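Local atomic coordinates of protein induced by osmotic stress (Scheffersomyces stipitis, PDB entry 5YWN), a protein that reduces haloketones with NADP(H) as cofactor and belongs to the dihydroflavonol-4-reductase type of short-chain dehydrogenases/reductases. Residues 66-71 with 111-116; 145-150 with 169-174; 255-260 with 304-309; 233-238 with 316-321. The protein carries 1 engineered substitution. All coordinates share one frame; numbering follows the deposited sequence.

Interaction 1. Residues 66-71 with 111-116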
# COMPACT_ATOMS: atom_id res chain seq x y z
N GLU A 66 -18.04 16.99 -1.95
CA GLU A 66 -18.28 17.47 -3.27
C GLU A 66 -17.91 16.46 -4.32
O GLU A 66 -18.64 16.23 -5.20
CB GLU A 66 -17.61 18.80 -3.48
CG GLU A 66 -18.41 19.97 -2.97
CD GLU A 66 -19.71 20.19 -3.74
OE1 GLU A 66 -20.77 20.36 -3.13
OE2 GLU A 66 -19.68 20.20 -4.95
N ALA A 67 -16.77 15.82 -4.17
CA ALA A 67 -16.31 14.86 -5.12
C ALA A 67 -17.26 13.70 -5.22
O ALA A 67 -17.58 13.29 -6.28
CB ALA A 67 -14.94 14.38 -4.74
N LEU A 68 -17.74 13.22 -4.11
CA LEU A 68 -18.74 12.19 -4.11
C LEU A 68 -20.06 12.62 -4.76
O LEU A 68 -20.59 11.93 -5.54
CB LEU A 68 -18.94 11.64 -2.73
CG LEU A 68 -17.72 10.91 -2.24
CD1 LEU A 68 -17.75 10.66 -0.77
CD2 LEU A 68 -17.40 9.66 -3.04
N LYS A 69 -20.52 13.81 -4.46
CA LYS A 69 -21.76 14.30 -5.02
C LYS A 69 -21.66 14.37 -6.53
O LYS A 69 -22.58 14.11 -7.18
CB LYS A 69 -22.11 15.68 -4.49
CG LYS A 69 -22.69 15.76 -3.10
CD LYS A 69 -23.36 17.10 -2.88
CE LYS A 69 -22.50 18.08 -2.17
NZ LYS A 69 -22.37 19.44 -2.79
N LYS A 70 -20.50 14.70 -7.04
CA LYS A 70 -20.23 14.76 -8.45
C LYS A 70 -20.23 13.40 -9.16
O LYS A 70 -20.33 13.35 -10.33
CB LYS A 70 -18.94 15.50 -8.73
CG LYS A 70 -18.99 16.99 -8.47
CD LYS A 70 -17.64 17.67 -8.68
CE LYS A 70 -17.30 17.82 -10.15
NZ LYS A 70 -15.94 18.36 -10.43
N HIS A 71 -20.06 12.32 -8.42
CA HIS A 71 -19.91 11.02 -9.03
C HIS A 71 -20.84 9.98 -8.43
O HIS A 71 -20.46 9.07 -7.80
CB HIS A 71 -18.48 10.58 -8.98
CG HIS A 71 -17.55 11.48 -9.72
ND1 HIS A 71 -17.29 11.34 -11.04
CD2 HIS A 71 -16.82 12.53 -9.30
CE1 HIS A 71 -16.43 12.25 -11.42
NE2 HIS A 71 -16.13 12.99 -10.38
N LYS A 111 -21.19 8.03 3.93
CA LYS A 111 -22.48 7.87 4.52
C LYS A 111 -23.40 9.06 4.28
O LYS A 111 -24.52 8.88 4.04
CB LYS A 111 -22.38 7.56 5.99
CG LYS A 111 -23.71 7.36 6.66
CD LYS A 111 -23.58 7.07 8.11
CE LYS A 111 -24.93 6.73 8.69
NZ LYS A 111 -25.01 7.18 10.07
N ASP A 112 -22.88 10.26 4.38
CA ASP A 112 -23.65 11.44 4.16
C ASP A 112 -24.16 11.61 2.70
O ASP A 112 -25.25 11.94 2.49
CB ASP A 112 -22.88 12.70 4.54
CG ASP A 112 -22.59 12.85 6.03
OD1 ASP A 112 -23.10 12.12 6.84
OD2 ASP A 112 -21.81 13.71 6.38
N VAL A 113 -23.29 11.44 1.73
CA VAL A 113 -23.56 11.78 0.37
C VAL A 113 -23.43 10.68 -0.68
O VAL A 113 -23.60 10.92 -1.81
CB VAL A 113 -22.76 13.01 -0.07
CG1 VAL A 113 -22.95 14.15 0.90
CG2 VAL A 113 -21.31 12.68 -0.26
N ALA A 114 -23.06 9.51 -0.26
CA ALA A 114 -22.89 8.43 -1.16
C ALA A 114 -23.47 7.15 -0.66
O ALA A 114 -22.82 6.20 -0.48
CB ALA A 114 -21.43 8.30 -1.51
N PRO A 115 -24.77 7.12 -0.46
CA PRO A 115 -25.47 5.94 0.04
C PRO A 115 -25.45 4.74 -0.89
O PRO A 115 -25.67 3.66 -0.47
CB PRO A 115 -26.91 6.43 0.23
CG PRO A 115 -27.01 7.63 -0.55
CD PRO A 115 -25.68 8.22 -0.70
N GLN A 116 -25.21 4.99 -2.14
CA GLN A 116 -25.08 3.99 -3.14
C GLN A 116 -23.83 3.13 -2.99
O GLN A 116 -23.77 2.11 -3.55
CB GLN A 116 -25.15 4.60 -4.52
CG GLN A 116 -23.87 5.15 -5.06
CD GLN A 116 -23.60 6.53 -4.59
OE1 GLN A 116 -24.28 7.04 -3.76
NE2 GLN A 116 -22.58 7.10 -5.10
O HOH W 1 -22.55 10.18 -4.59
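Leu68 and Val113 carry the apolar half of this contact, their side chains crossing at about a right angle. Val113 reaches over with one branch: its CG2 sits 3.6 Å from Leu68 CB and also meets CD1 of the same leucine. A looser touch follows beside it, where Ala114 CB faces Leu68 CB at 4.3 Å. On the outer side the aliphatic part of Lys69 lies against the valine, CG to Val113 CB 4.1 Å, before the rest of the lysine bends away.

The polar half runs through a water, since no direct hydrogen bond joins the two segments. This water donates to Leu68 O at 2.8 Å and to Val113 O at 3.1 Å, and accepts from Gln116 NE2 at 3.1 Å. The same NE2 also bonds Val74 O. In Gln116 a bend at chi2 (-83°) turns CD toward segment 66-71. His71 turns its ring away, to Glu53 on strand 50-54.

The contact thus joins the C-terminal ends of helices 65-70 and 91-113 on one flank of the Rossmann sheet. Carbonyls at both helix ends share one water, so the polar closure depends on solvent, while Leu68 and Val113 supply the direct grip.

Interaction 2. Residues 145-150 with 169-174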
# COMPACT_ATOMS: atom_id res chain seq x y z
N ALA A 145 -5.93 -11.44 13.09
CA ALA A 145 -6.34 -11.01 14.40
C ALA A 145 -5.42 -10.03 15.17
O ALA A 145 -5.79 -9.53 16.17
CB ALA A 145 -6.61 -12.21 15.26
N SER A 146 -4.21 -9.85 14.70
CA SER A 146 -3.19 -9.11 15.39
C SER A 146 -3.42 -7.61 15.37
O SER A 146 -3.71 -7.07 14.37
CB SER A 146 -1.80 -9.41 14.81
OG SER A 146 -1.51 -10.75 14.73
N TRP A 147 -3.26 -6.99 16.51
CA TRP A 147 -3.34 -5.56 16.67
C TRP A 147 -2.11 -5.01 17.41
O TRP A 147 -1.66 -5.57 18.34
CB TRP A 147 -4.63 -5.15 17.35
CG TRP A 147 -5.82 -5.17 16.48
CD1 TRP A 147 -6.73 -6.13 16.41
CD2 TRP A 147 -6.23 -4.17 15.55
NE1 TRP A 147 -7.69 -5.81 15.53
CE2 TRP A 147 -7.40 -4.61 14.97
CE3 TRP A 147 -5.71 -2.96 15.15
CZ2 TRP A 147 -8.05 -3.90 14.01
CZ3 TRP A 147 -6.34 -2.27 14.22
CH2 TRP A 147 -7.50 -2.72 13.65
N SER A 148 -1.60 -3.91 16.93
CA SER A 148 -0.50 -3.27 17.56
C SER A 148 -0.82 -2.76 18.96
O SER A 148 -1.83 -2.23 19.20
CB SER A 148 0.04 -2.13 16.72
OG SER A 148 0.97 -1.40 17.42
N SER A 149 0.13 -2.92 19.84
CA SER A 149 0.05 -2.41 21.17
C SER A 149 0.53 -0.98 21.37
O SER A 149 0.44 -0.48 22.44
CB SER A 149 0.75 -3.34 22.14
OG SER A 149 2.08 -3.51 21.86
N LEU A 150 1.06 -0.35 20.34
CA LEU A 150 1.55 0.99 20.48
C LEU A 150 0.46 1.97 20.84
O LEU A 150 -0.56 1.97 20.26
CB LEU A 150 2.17 1.46 19.21
CG LEU A 150 3.01 2.72 19.19
CD1 LEU A 150 4.30 2.50 19.94
CD2 LEU A 150 3.31 3.00 17.75
N PHE A 169 -4.48 3.39 14.38
CA PHE A 169 -5.59 4.24 14.75
C PHE A 169 -6.64 4.56 13.67
O PHE A 169 -7.78 4.51 13.92
CB PHE A 169 -5.15 5.45 15.58
CG PHE A 169 -4.45 5.05 16.83
CD1 PHE A 169 -5.13 4.48 17.84
CD2 PHE A 169 -3.12 5.14 16.93
CE1 PHE A 169 -4.48 4.04 18.96
CE2 PHE A 169 -2.46 4.70 18.04
CZ PHE A 169 -3.14 4.15 19.05
N ALA A 170 -6.19 4.81 12.48
CA ALA A 170 -7.08 4.95 11.38
C ALA A 170 -7.87 3.68 11.13
O ALA A 170 -9.01 3.77 11.04
CB ALA A 170 -6.35 5.37 10.16
N GLU A 171 -7.23 2.52 11.11
CA GLU A 171 -7.93 1.27 10.93
C GLU A 171 -8.94 0.94 12.03
O GLU A 171 -10.02 0.57 11.74
CB GLU A 171 -6.99 0.08 10.68
CG GLU A 171 -7.70 -1.14 10.10
CD GLU A 171 -6.98 -2.48 10.16
OE1 GLU A 171 -5.78 -2.55 10.19
OE2 GLU A 171 -7.68 -3.46 10.18
N ARG A 172 -8.56 1.17 13.27
CA ARG A 172 -9.45 1.03 14.39
C ARG A 172 -10.66 1.98 14.23
O ARG A 172 -11.73 1.61 14.43
CB ARG A 172 -8.74 1.30 15.68
CG ARG A 172 -7.84 0.20 16.22
CD ARG A 172 -7.25 0.64 17.54
NE ARG A 172 -6.18 -0.16 18.07
CZ ARG A 172 -6.32 -1.32 18.65
NH1 ARG A 172 -5.29 -1.95 19.11
NH2 ARG A 172 -7.48 -1.86 18.78
N ALA A 173 -10.41 3.18 13.80
CA ALA A 173 -11.44 4.14 13.57
C ALA A 173 -12.41 3.69 12.48
O ALA A 173 -13.55 3.82 12.63
CB ALA A 173 -10.85 5.49 13.25
N ALA A 174 -11.89 3.10 11.43
CA ALA A 174 -12.71 2.58 10.36
C ALA A 174 -13.65 1.46 10.86
O ALA A 174 -14.80 1.53 10.67
CB ALA A 174 -11.85 2.10 9.23
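The loop 145-150 runs past helix 159-181 at a distance, its nearest CA pair, Trp147 and Arg172, being 9.3 Å apart, and long side chains bridge the gap. The arginine and the tryptophan run antiparallel alongside each other, and the guanidinium stacks on the indole, centres 4.6 Å apart and planes at 26°, with Trp147 CE3 over the middle of the guanidinium face. Further back along the arginine, CG packs on Trp147 CZ3 at 3.5 Å. The extended run from CG to NE carries the charged group over the ring, where NE is held by Gln168 and NH1 makes a weak bond, 3.5 Å long, to Ser148 O near the guanidinium plane. Glu171 comes to the far end of the indole, CD to Trp147 CH2 3.5 Å, while its carboxylate is bound by Arg258, Ser124 and Asn191. Helix 159-181 also carries Tyr163 and Lys167, the tyrosine and lysine of the YxxxK motif of short-chain dehydrogenases/reductases, both of which bind NADP(+). An alanine in place of Trp147 would probably leave the guanidinium of Arg172 without its stacking surface and open a gap beside Glu171. Along the loop, Ser148 OG, also bonded to Ser130 O, accepts from Leu150 N at 3.1 Å, forming an ST turn. At its end Leu150 O, which also accepts from Gln168 NE2, touches Phe169 CZ at 3.6 Å.

Interaction 3. Residues 255-260 with 304-309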
# COMPACT_ATOMS: atom_id res chain seq x y z
N LYS A 255 -16.08 -9.43 3.06
CA LYS A 255 -16.79 -8.47 3.85
C LYS A 255 -16.44 -8.62 5.32
O LYS A 255 -16.53 -9.65 5.87
CB LYS A 255 -18.28 -8.60 3.64
CG LYS A 255 -18.81 -8.17 2.29
CD LYS A 255 -19.97 -9.03 1.87
CE LYS A 255 -21.29 -8.41 2.15
NZ LYS A 255 -22.46 -9.33 2.03
N GLY A 256 -16.06 -7.52 5.91
CA GLY A 256 -15.72 -7.48 7.31
C GLY A 256 -14.41 -8.15 7.68
O GLY A 256 -14.20 -8.42 8.79
N GLU A 257 -13.57 -8.38 6.70
CA GLU A 257 -12.27 -8.98 6.89
C GLU A 257 -11.09 -8.02 6.82
O GLU A 257 -11.12 -7.07 6.13
CB GLU A 257 -12.04 -10.15 5.91
CG GLU A 257 -13.18 -11.11 5.70
CD GLU A 257 -13.17 -12.28 6.63
OE1 GLU A 257 -12.36 -12.30 7.51
OE2 GLU A 257 -13.99 -13.17 6.49
N ARG A 258 -10.04 -8.37 7.56
CA ARG A 258 -8.72 -7.86 7.40
C ARG A 258 -7.86 -8.88 6.66
O ARG A 258 -7.86 -10.05 6.94
CB ARG A 258 -8.05 -7.55 8.71
CG ARG A 258 -8.77 -6.68 9.69
CD ARG A 258 -8.06 -6.73 11.00
NE ARG A 258 -7.02 -5.78 11.16
CZ ARG A 258 -6.02 -5.92 12.02
NH1 ARG A 258 -5.91 -7.00 12.72
NH2 ARG A 258 -5.15 -4.99 12.15
N LEU A 259 -7.16 -8.38 5.67
CA LEU A 259 -6.33 -9.21 4.86
C LEU A 259 -4.85 -8.92 5.03
O LEU A 259 -4.41 -7.87 4.74
CB LEU A 259 -6.72 -9.03 3.42
CG LEU A 259 -8.15 -9.31 3.10
CD1 LEU A 259 -8.44 -9.00 1.66
CD2 LEU A 259 -8.44 -10.72 3.47
N LEU A 260 -4.13 -9.89 5.53
CA LEU A 260 -2.72 -9.75 5.75
C LEU A 260 -1.99 -10.16 4.48
O LEU A 260 -2.05 -11.27 4.10
CB LEU A 260 -2.29 -10.66 6.89
CG LEU A 260 -0.85 -10.91 7.30
CD1 LEU A 260 -0.11 -9.64 7.65
CD2 LEU A 260 -0.71 -11.92 8.42
N ASP A 304 -1.39 -16.27 7.67
CA ASP A 304 -2.19 -15.64 6.64
C ASP A 304 -3.11 -16.60 5.94
O ASP A 304 -3.54 -16.33 4.89
CB ASP A 304 -1.33 -14.90 5.63
CG ASP A 304 -0.43 -15.81 4.83
OD1 ASP A 304 -0.29 -16.98 5.15
OD2 ASP A 304 0.14 -15.34 3.86
N LYS A 305 -3.41 -17.71 6.56
CA LYS A 305 -4.17 -18.78 5.94
C LYS A 305 -5.54 -18.34 5.48
O LYS A 305 -5.92 -18.62 4.40
CB LYS A 305 -4.28 -20.00 6.85
CG LYS A 305 -2.95 -20.71 7.03
CD LYS A 305 -3.04 -22.04 7.76
CE LYS A 305 -3.88 -22.02 9.03
NZ LYS A 305 -3.40 -21.17 10.12
N LYS A 306 -6.21 -17.58 6.29
CA LYS A 306 -7.50 -17.06 5.96
C LYS A 306 -7.45 -16.13 4.73
O LYS A 306 -8.21 -16.25 3.84
CB LYS A 306 -8.06 -16.30 7.16
CG LYS A 306 -9.46 -15.77 6.97
CD LYS A 306 -9.96 -14.93 8.10
CE LYS A 306 -10.46 -15.75 9.27
NZ LYS A 306 -11.45 -15.03 10.09
N THR A 307 -6.49 -15.24 4.72
CA THR A 307 -6.33 -14.31 3.65
C THR A 307 -6.08 -15.06 2.34
O THR A 307 -6.73 -14.80 1.39
CB THR A 307 -5.22 -13.28 3.95
OG1 THR A 307 -5.63 -12.43 5.00
CG2 THR A 307 -4.86 -12.47 2.77
N LYS A 308 -5.20 -16.02 2.35
CA LYS A 308 -4.87 -16.79 1.16
C LYS A 308 -6.06 -17.55 0.60
O LYS A 308 -6.27 -17.56 -0.57
CB LYS A 308 -3.71 -17.75 1.41
CG LYS A 308 -2.37 -17.14 1.59
CD LYS A 308 -2.04 -16.19 0.49
CE LYS A 308 -1.48 -16.91 -0.72
NZ LYS A 308 -0.26 -17.63 -0.32
N LYS A 309 -6.84 -18.15 1.48
CA LYS A 309 -8.08 -18.80 1.11
C LYS A 309 -9.09 -17.84 0.50
O LYS A 309 -9.68 -18.15 -0.45
CB LYS A 309 -8.70 -19.47 2.31
CG LYS A 309 -10.02 -20.18 2.07
CD LYS A 309 -9.83 -21.44 1.30
CE LYS A 309 -10.87 -22.49 1.63
NZ LYS A 309 -10.61 -23.68 0.84
O HOH W 2 -13.42 -15.36 8.11
O HOH W 3 -0.59 -13.03 2.63
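Thr307 OG1 accepts the backbone N-H of Leu260 at 3.0 Å and is also hydrogen-bonded to Glu144, so two groups grip one buried hydroxyl. The bond from Leu260 N is moderately bent, 145° at the hydrogen. With OG1 anti to its own carbonyl carbon (chi1 -69°), the threonine presents the hydroxyl to the strand, and CG2 rests 3.3 Å from Leu260 O. The hydroxyl also touches the same strand one residue earlier, 3.6 Å from Leu259 CD2.

Two water-mediated links flank this bond. Water 2 donates to Glu257 OE2 and accepts from Lys306 NZ, both at 2.8 Å; the direct ion pair, Glu257 OE1 to Lys306 NZ, is long at 3.9 Å, so the water makes the closer link. The two side chains cross at about a right angle, the lysine bending at chi3. Water 3 lies 2.7 Å from both Leu260 O and Asp304 OD2. Near the helix start, Asp304 CB packs on Leu260 CD2, 4.1 Å away.

The axes of segments 258-260 and 305-309 approach to 7.3 Å at 99°. Strand 258-261 is an edge strand of the parallel Rossmann sheet, beside strand 186-192, and helix 305-311 comes against it from later in the chain.

Interaction 4. Residues 233-238 with 316-321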
# COMPACT_ATOMS: atom_id res chain seq x y z
N GLY A 233 13.24 -7.83 6.15
CA GLY A 233 11.85 -7.95 6.47
C GLY A 233 11.08 -8.94 5.62
O GLY A 233 11.63 -9.83 5.09
N THR A 234 9.79 -8.72 5.51
CA THR A 234 8.94 -9.46 4.63
C THR A 234 8.44 -8.55 3.50
O THR A 234 8.26 -7.40 3.68
CB THR A 234 7.80 -10.16 5.42
OG1 THR A 234 7.30 -11.23 4.68
CG2 THR A 234 6.72 -9.32 5.64
N PHE A 235 8.22 -9.14 2.35
CA PHE A 235 7.77 -8.43 1.17
C PHE A 235 6.43 -8.92 0.65
O PHE A 235 6.08 -10.01 0.86
CB PHE A 235 8.86 -8.40 0.06
CG PHE A 235 8.57 -9.27 -1.14
CD1 PHE A 235 8.63 -10.61 -1.03
CD2 PHE A 235 8.08 -8.73 -2.26
CE1 PHE A 235 8.31 -11.41 -2.07
CE2 PHE A 235 7.76 -9.51 -3.31
CZ PHE A 235 7.88 -10.86 -3.21
N ILE A 236 5.81 -8.08 -0.13
CA ILE A 236 4.73 -8.43 -0.99
C ILE A 236 4.78 -7.64 -2.29
O ILE A 236 5.06 -6.49 -2.27
CB ILE A 236 3.37 -8.32 -0.27
CG1 ILE A 236 2.23 -8.82 -1.13
CG2 ILE A 236 3.10 -6.93 0.24
CD1 ILE A 236 2.13 -10.29 -1.30
N ASP A 237 4.53 -8.30 -3.38
CA ASP A 237 4.49 -7.67 -4.70
C ASP A 237 3.29 -6.73 -4.88
O ASP A 237 2.21 -7.01 -4.52
CB ASP A 237 4.59 -8.66 -5.84
CG ASP A 237 4.73 -7.99 -7.17
OD1 ASP A 237 3.78 -7.44 -7.66
OD2 ASP A 237 5.79 -8.01 -7.70
N VAL A 238 3.56 -5.62 -5.49
CA VAL A 238 2.58 -4.57 -5.64
C VAL A 238 1.36 -5.08 -6.42
O VAL A 238 0.29 -4.73 -6.12
CB VAL A 238 3.19 -3.28 -6.21
CG1 VAL A 238 3.64 -3.49 -7.61
CG2 VAL A 238 2.19 -2.15 -6.18
N PHE A 316 3.48 -13.47 -6.56
CA PHE A 316 4.71 -13.31 -7.25
C PHE A 316 5.82 -13.64 -6.26
O PHE A 316 5.78 -13.25 -5.15
CB PHE A 316 4.85 -11.87 -7.71
CG PHE A 316 4.11 -11.53 -8.96
CD1 PHE A 316 4.66 -11.76 -10.17
CD2 PHE A 316 2.88 -10.99 -8.91
CE1 PHE A 316 4.00 -11.44 -11.33
CE2 PHE A 316 2.20 -10.67 -10.05
CZ PHE A 316 2.77 -10.88 -11.27
N ASP A 317 6.80 -14.38 -6.71
CA ASP A 317 7.96 -14.64 -5.89
C ASP A 317 8.92 -13.46 -5.85
O ASP A 317 8.83 -12.59 -6.62
CB ASP A 317 8.60 -15.97 -6.22
CG ASP A 317 9.49 -15.93 -7.42
OD1 ASP A 317 9.72 -14.90 -7.98
OD2 ASP A 317 10.04 -16.98 -7.78
N PHE A 318 9.81 -13.47 -4.90
CA PHE A 318 10.66 -12.34 -4.62
C PHE A 318 11.57 -11.96 -5.80
O PHE A 318 11.69 -10.84 -6.14
CB PHE A 318 11.48 -12.62 -3.37
CG PHE A 318 12.53 -11.61 -3.09
CD1 PHE A 318 12.22 -10.47 -2.44
CD2 PHE A 318 13.81 -11.83 -3.43
CE1 PHE A 318 13.17 -9.53 -2.18
CE2 PHE A 318 14.78 -10.89 -3.18
CZ PHE A 318 14.46 -9.75 -2.56
N GLU A 319 12.14 -12.95 -6.42
CA GLU A 319 12.99 -12.74 -7.56
C GLU A 319 12.21 -12.08 -8.70
O GLU A 319 12.68 -11.20 -9.29
CB GLU A 319 13.60 -14.05 -8.00
CG GLU A 319 14.42 -13.97 -9.24
CD GLU A 319 15.44 -15.08 -9.44
OE1 GLU A 319 16.02 -15.11 -10.48
OE2 GLU A 319 15.69 -15.87 -8.59
N THR A 320 11.02 -12.53 -8.96
CA THR A 320 10.23 -11.98 -10.02
C THR A 320 9.90 -10.52 -9.75
O THR A 320 10.06 -9.71 -10.61
CB THR A 320 9.00 -12.83 -10.35
OG1 THR A 320 9.37 -14.17 -10.57
CG2 THR A 320 8.34 -12.34 -11.60
N SER A 321 9.49 -10.21 -8.54
CA SER A 321 9.12 -8.86 -8.18
C SER A 321 10.33 -7.94 -8.33
O SER A 321 10.27 -6.95 -8.94
CB SER A 321 8.56 -8.82 -6.77
OG SER A 321 8.18 -7.55 -6.39
O HOH W 4 4.18 -11.33 -3.75
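Phe235 and Phe318 form a T-shaped (edge-to-face) pair, the edge of Phe318 directed at the face of Phe235 with planes at 81° and centroids 5.4 Å apart. It packs the start of helix 318-332 on strand 234-237, which forms a small two-stranded parallel sheet with strand 194-196 beside the Rossmann core. Phe318 CD1 stands 3.8 Å above the Phe235 plane, toward the rim. The far end of the Phe235 ring runs into the helix start: CZ lies 3.5 Å from Phe318 CA, and CE2 lies 3.6 Å from Ser321 CB. An alanine in place of Phe235 would probably open a gap against the helix start and leave the edge of Phe318 without its aromatic partner.

Asp237 and Phe316 cross obliquely, carboxylate and ring planes 27° apart, CB to CB 3.7 Å. Arg239 serves both, by a salt bridge to Asp237 OD2 and a cation-pi contact with Phe316. A water joins the backbones, accepting from Asp237 N and donating to Phe316 O. At the helix start Asp317 is the N-cap, its OD1 taking Thr320 N at 2.9 Å and Thr320 OG1 besides. One turn on, Ser321 OG donates to Asp237 OD2 at 2.8 Å, arriving from above the carboxylate plane, 35° out of it.

Interactions 2 and 3 are directly coupled, although their centres lie 16 Å apart: Arg258 of strand 258-261 reaches into interaction 2, where its NE forms a salt bridge of 2.6 Å with Glu171 OE2, its NH1 probably bonds Ser146 O, and its guanidinium meets Trp147. Interactions 3 and 4 do not touch, with nearest atoms about 7 Å apart, but helices 305-311 and 318-332 follow one another in the chain. Interaction 1 sits apart, about 36 Å from interaction 4 between centres and on the opposite side of the chain's centre. The bound NADP is about 9 Å from the side chains of Glu171 and Phe235 and about 10 Å from that of Leu260.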